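Local coordinates for protein death domain of TUBE (Drosophila melanogaster, PDB 1D2Z) that recruits the kinase Pelle to the plasma membrane through a death domain, acting in the Toll receptor pathway that sets embryonic dorsoventral polarity, at residues W32-S37 with D70-D75. Coordinates in Å, arbitrary orientation, origin at the centre of the assembly. Residue numbers count along the deposited sequence, not the author numbering.
Sequences WRKLMS and DVFQID
Two helices of the death-domain bundle, 31-38 and 68-80, pack through 32-37 and 70-75 in a helix-helix contact where one side chain sits as a knob in a hole, flanked by a salt bridge. Both segments are helical; their axes run roughly antiparallel, at 148°, and approach to 10.8 Å, with Arg33 and Val71 in register (CA to CA 6.7 Å). Val71 is the knob, seated among Trp32, Arg33, Met36 and Ser37, with its CG1 3.6 Å from Trp32 CZ3. The p rotamer of Trp32 lays the indole beside helix 68-80, so that Ile74 CG2 makes a CH-pi contact 4.1 Å from the centroid of the six-membered ring. Fully extended (ttt), Met36 reaches across to place SD 3.9 Å from Val71 CG2 and CE 3.6 Å from Asp70 O. Met91 of helix 87-96 also packs against Met36, while Lys87 is a second salt-bridge partner of Asp75. Arg33, with chi1 m and chi2 and chi3 t, meets Asp75 side-on: NH2 donates a hydrogen bond to OD1 (2.8 Å), and NE a weak one to OD2 (3.3 Å).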
ATOM      1  N   TRP B  32      -7.430   0.080   4.562  1.00 31.53           N
ATOM      2  CA  TRP B  32      -8.818  -0.009   4.110  1.00 31.77           C
ATOM      3  C   TRP B  32      -9.546   1.295   4.430  1.00 32.01           C
ATOM      4  O   TRP B  32     -10.434   1.717   3.685  1.00 28.65           O
ATOM      5  CB  TRP B  32      -9.539  -1.198   4.757  1.00 29.03           C
ATOM      6  CG  TRP B  32      -9.604  -1.147   6.251  1.00 31.02           C
ATOM      7  CD1 TRP B  32      -8.685  -1.639   7.126  1.00 29.59           C
ATOM      8  CD2 TRP B  32     -10.656  -0.585   7.047  1.00 30.23           C
ATOM      9  NE1 TRP B  32      -9.096  -1.423   8.417  1.00 30.68           N
ATOM     10  CE2 TRP B  32     -10.304  -0.779   8.398  1.00 30.28           C
ATOM     11  CE3 TRP B  32     -11.862   0.062   6.748  1.00 32.21           C
ATOM     12  CZ2 TRP B  32     -11.115  -0.354   9.459  1.00 34.19           C
ATOM     13  CZ3 TRP B  32     -12.672   0.488   7.803  1.00 35.05           C
ATOM     14  CH2 TRP B  32     -12.291   0.276   9.141  1.00 33.81           C
ATOM     15  N   ARG B  33      -9.151   1.938   5.530  1.00 31.59           N
ATOM     16  CA  ARG B  33      -9.759   3.205   5.931  1.00 34.48           C
ATOM     17  C   ARG B  33      -9.490   4.288   4.894  1.00 33.54           C
ATOM     18  O   ARG B  33     -10.377   5.073   4.558  1.00 34.59           O
ATOM     19  CB  ARG B  33      -9.241   3.666   7.301  1.00 35.80           C
ATOM     20  CG  ARG B  33      -9.585   2.738   8.442  1.00 36.97           C
ATOM     21  CD  ARG B  33      -9.389   3.415   9.792  1.00 42.41           C
ATOM     22  NE  ARG B  33      -9.526   2.456  10.883  1.00 44.65           N
ATOM     23  CZ  ARG B  33      -8.562   2.174  11.755  1.00 45.76           C
ATOM     24  NH1 ARG B  33      -7.387   2.789  11.679  1.00 45.26           N
ATOM     25  NH2 ARG B  33      -8.751   1.229  12.669  1.00 45.81           N
ATOM     26  N   LYS B  34      -8.266   4.317   4.373  1.00 34.09           N
ATOM     27  CA  LYS B  34      -7.885   5.308   3.374  1.00 31.39           C
ATOM     28  C   LYS B  34      -8.691   5.135   2.090  1.00 31.58           C
ATOM     29  O   LYS B  34      -9.141   6.115   1.494  1.00 33.30           O
ATOM     30  CB  LYS B  34      -6.390   5.220   3.080  1.00 31.22           C
ATOM     31  CG  LYS B  34      -5.512   5.399   4.310  1.00 34.67           C
ATOM     32  CD  LYS B  34      -4.041   5.316   3.943  1.00 34.27           C
ATOM     33  CE  LYS B  34      -3.170   5.377   5.176  1.00 36.50           C
ATOM     34  NZ  LYS B  34      -1.730   5.467   4.823  1.00 37.66           N
ATOM     35  N   LEU B  35      -8.863   3.890   1.656  1.00 31.50           N
ATOM     36  CA  LEU B  35      -9.635   3.607   0.449  1.00 29.89           C
ATOM     37  C   LEU B  35     -11.108   3.962   0.665  1.00 28.94           C
ATOM     38  O   LEU B  35     -11.703   4.687  -0.132  1.00 29.40           O
ATOM     39  CB  LEU B  35      -9.513   2.126   0.063  1.00 28.23           C
ATOM     40  CG  LEU B  35     -10.472   1.576  -1.007  1.00 28.08           C
ATOM     41  CD1 LEU B  35     -10.269   2.281  -2.342  1.00 24.66           C
ATOM     42  CD2 LEU B  35     -10.259   0.078  -1.160  1.00 26.57           C
ATOM     43  N   MET B  36     -11.674   3.473   1.766  1.00 28.95           N
ATOM     44  CA  MET B  36     -13.083   3.702   2.075  1.00 30.47           C
ATOM     45  C   MET B  36     -13.455   5.172   2.141  1.00 33.41           C
ATOM     46  O   MET B  36     -14.515   5.572   1.657  1.00 33.43           O
ATOM     47  CB  MET B  36     -13.468   3.013   3.384  1.00 32.01           C
ATOM     48  CG  MET B  36     -14.962   3.036   3.686  1.00 33.69           C
ATOM     49  SD  MET B  36     -15.400   1.966   5.060  1.00 39.39           S
ATOM     50  CE  MET B  36     -17.186   2.219   5.121  1.00 40.74           C
ATOM     51  N   SER B  37     -12.546   5.974   2.689  1.00 33.68           N
ATOM     52  CA  SER B  37     -12.753   7.408   2.850  1.00 35.85           C
ATOM     53  C   SER B  37     -12.790   8.212   1.562  1.00 33.96           C
ATOM     54  O   SER B  37     -13.390   9.284   1.526  1.00 34.92           O
ATOM     55  CB  SER B  37     -11.680   7.988   3.775  1.00 36.42           C
ATOM     56  OG  SER B  37     -11.827   7.479   5.090  1.00 41.92           O
ATOM     57  N   ASP B  70     -19.215   5.801   8.941  1.00 65.61           N
ATOM     58  CA  ASP B  70     -19.449   4.515   8.286  1.00 64.56           C
ATOM     59  C   ASP B  70     -18.220   3.633   8.476  1.00 62.66           C
ATOM     60  O   ASP B  70     -18.326   2.407   8.555  1.00 61.42           O
ATOM     61  CB  ASP B  70     -19.734   4.708   6.794  1.00 66.45           C
ATOM     62  CG  ASP B  70     -21.012   5.484   6.540  1.00 67.81           C
ATOM     63  OD1 ASP B  70     -22.105   4.915   6.752  1.00 68.57           O
ATOM     64  OD2 ASP B  70     -20.920   6.661   6.129  1.00 67.72           O
ATOM     65  N   VAL B  71     -17.060   4.277   8.572  1.00 61.05           N
ATOM     66  CA  VAL B  71     -15.795   3.583   8.779  1.00 61.32           C
ATOM     67  C   VAL B  71     -15.760   2.949  10.174  1.00 61.78           C
ATOM     68  O   VAL B  71     -15.252   1.840  10.344  1.00 62.00           O
ATOM     69  CB  VAL B  71     -14.602   4.554   8.608  1.00 61.03           C
ATOM     70  CG1 VAL B  71     -13.287   3.836   8.857  1.00 62.24           C
ATOM     71  CG2 VAL B  71     -14.609   5.154   7.206  1.00 60.58           C
ATOM     72  N   PHE B  72     -16.345   3.638  11.155  1.00 61.88           N
ATOM     73  CA  PHE B  72     -16.390   3.156  12.535  1.00 61.23           C
ATOM     74  C   PHE B  72     -17.168   1.854  12.701  1.00 60.53           C
ATOM     75  O   PHE B  72     -16.749   0.976  13.454  1.00 60.16           O
ATOM     76  CB  PHE B  72     -16.979   4.227  13.462  1.00 64.30           C
ATOM     77  CG  PHE B  72     -17.228   3.746  14.877  1.00 65.43           C
ATOM     78  CD1 PHE B  72     -16.186   3.673  15.798  1.00 66.07           C
ATOM     79  CD2 PHE B  72     -18.508   3.364  15.282  1.00 65.92           C
ATOM     80  CE1 PHE B  72     -16.414   3.227  17.103  1.00 66.77           C
ATOM     81  CE2 PHE B  72     -18.746   2.917  16.585  1.00 66.44           C
ATOM     82  CZ  PHE B  72     -17.698   2.848  17.495  1.00 66.46           C
ATOM     83  N   GLN B  73     -18.311   1.742  12.026  1.00 58.89           N
ATOM     84  CA  GLN B  73     -19.139   0.541  12.117  1.00 59.02           C
ATOM     85  C   GLN B  73     -18.335  -0.713  11.807  1.00 57.86           C
ATOM     86  O   GLN B  73     -18.573  -1.772  12.395  1.00 57.85           O
ATOM     87  CB  GLN B  73     -20.343   0.633  11.181  1.00 61.36           C
ATOM     88  CG  GLN B  73     -21.275   1.791  11.488  1.00 64.49           C
ATOM     89  CD  GLN B  73     -22.533   1.768  10.641  1.00 66.79           C
ATOM     90  OE1 GLN B  73     -23.639   1.912  11.159  1.00 68.59           O
ATOM     91  NE2 GLN B  73     -22.370   1.584   9.335  1.00 67.63           N
ATOM     92  N   ILE B  74     -17.383  -0.583  10.885  1.00 57.02           N
ATOM     93  CA  ILE B  74     -16.516  -1.695  10.506  1.00 54.78           C
ATOM     94  C   ILE B  74     -15.578  -1.973  11.682  1.00 53.26           C
ATOM     95  O   ILE B  74     -15.416  -3.122  12.097  1.00 53.34           O
ATOM     96  CB  ILE B  74     -15.675  -1.365   9.237  1.00 54.27           C
ATOM     97  CG1 ILE B  74     -16.589  -1.043   8.049  1.00 53.51           C
ATOM     98  CG2 ILE B  74     -14.762  -2.537   8.891  1.00 53.70           C
ATOM     99  CD1 ILE B  74     -17.440  -2.214   7.583  1.00 53.95           C
ATOM    100  N   ASP B  75     -14.963  -0.918  12.215  1.00 52.46           N
ATOM    101  CA  ASP B  75     -14.059  -1.057  13.356  1.00 54.93           C
ATOM    102  C   ASP B  75     -14.796  -1.680  14.543  1.00 55.89           C
ATOM    103  O   ASP B  75     -14.342  -2.673  15.113  1.00 55.44           O
ATOM    104  CB  ASP B  75     -13.485   0.303  13.769  1.00 52.73           C
ATOM    105  CG  ASP B  75     -12.357   0.767  12.860  1.00 53.14           C
ATOM    106  OD1 ASP B  75     -11.284   0.124  12.864  1.00 48.35           O
ATOM    107  OD2 ASP B  75     -12.538   1.781  12.152  1.00 52.29           O
TER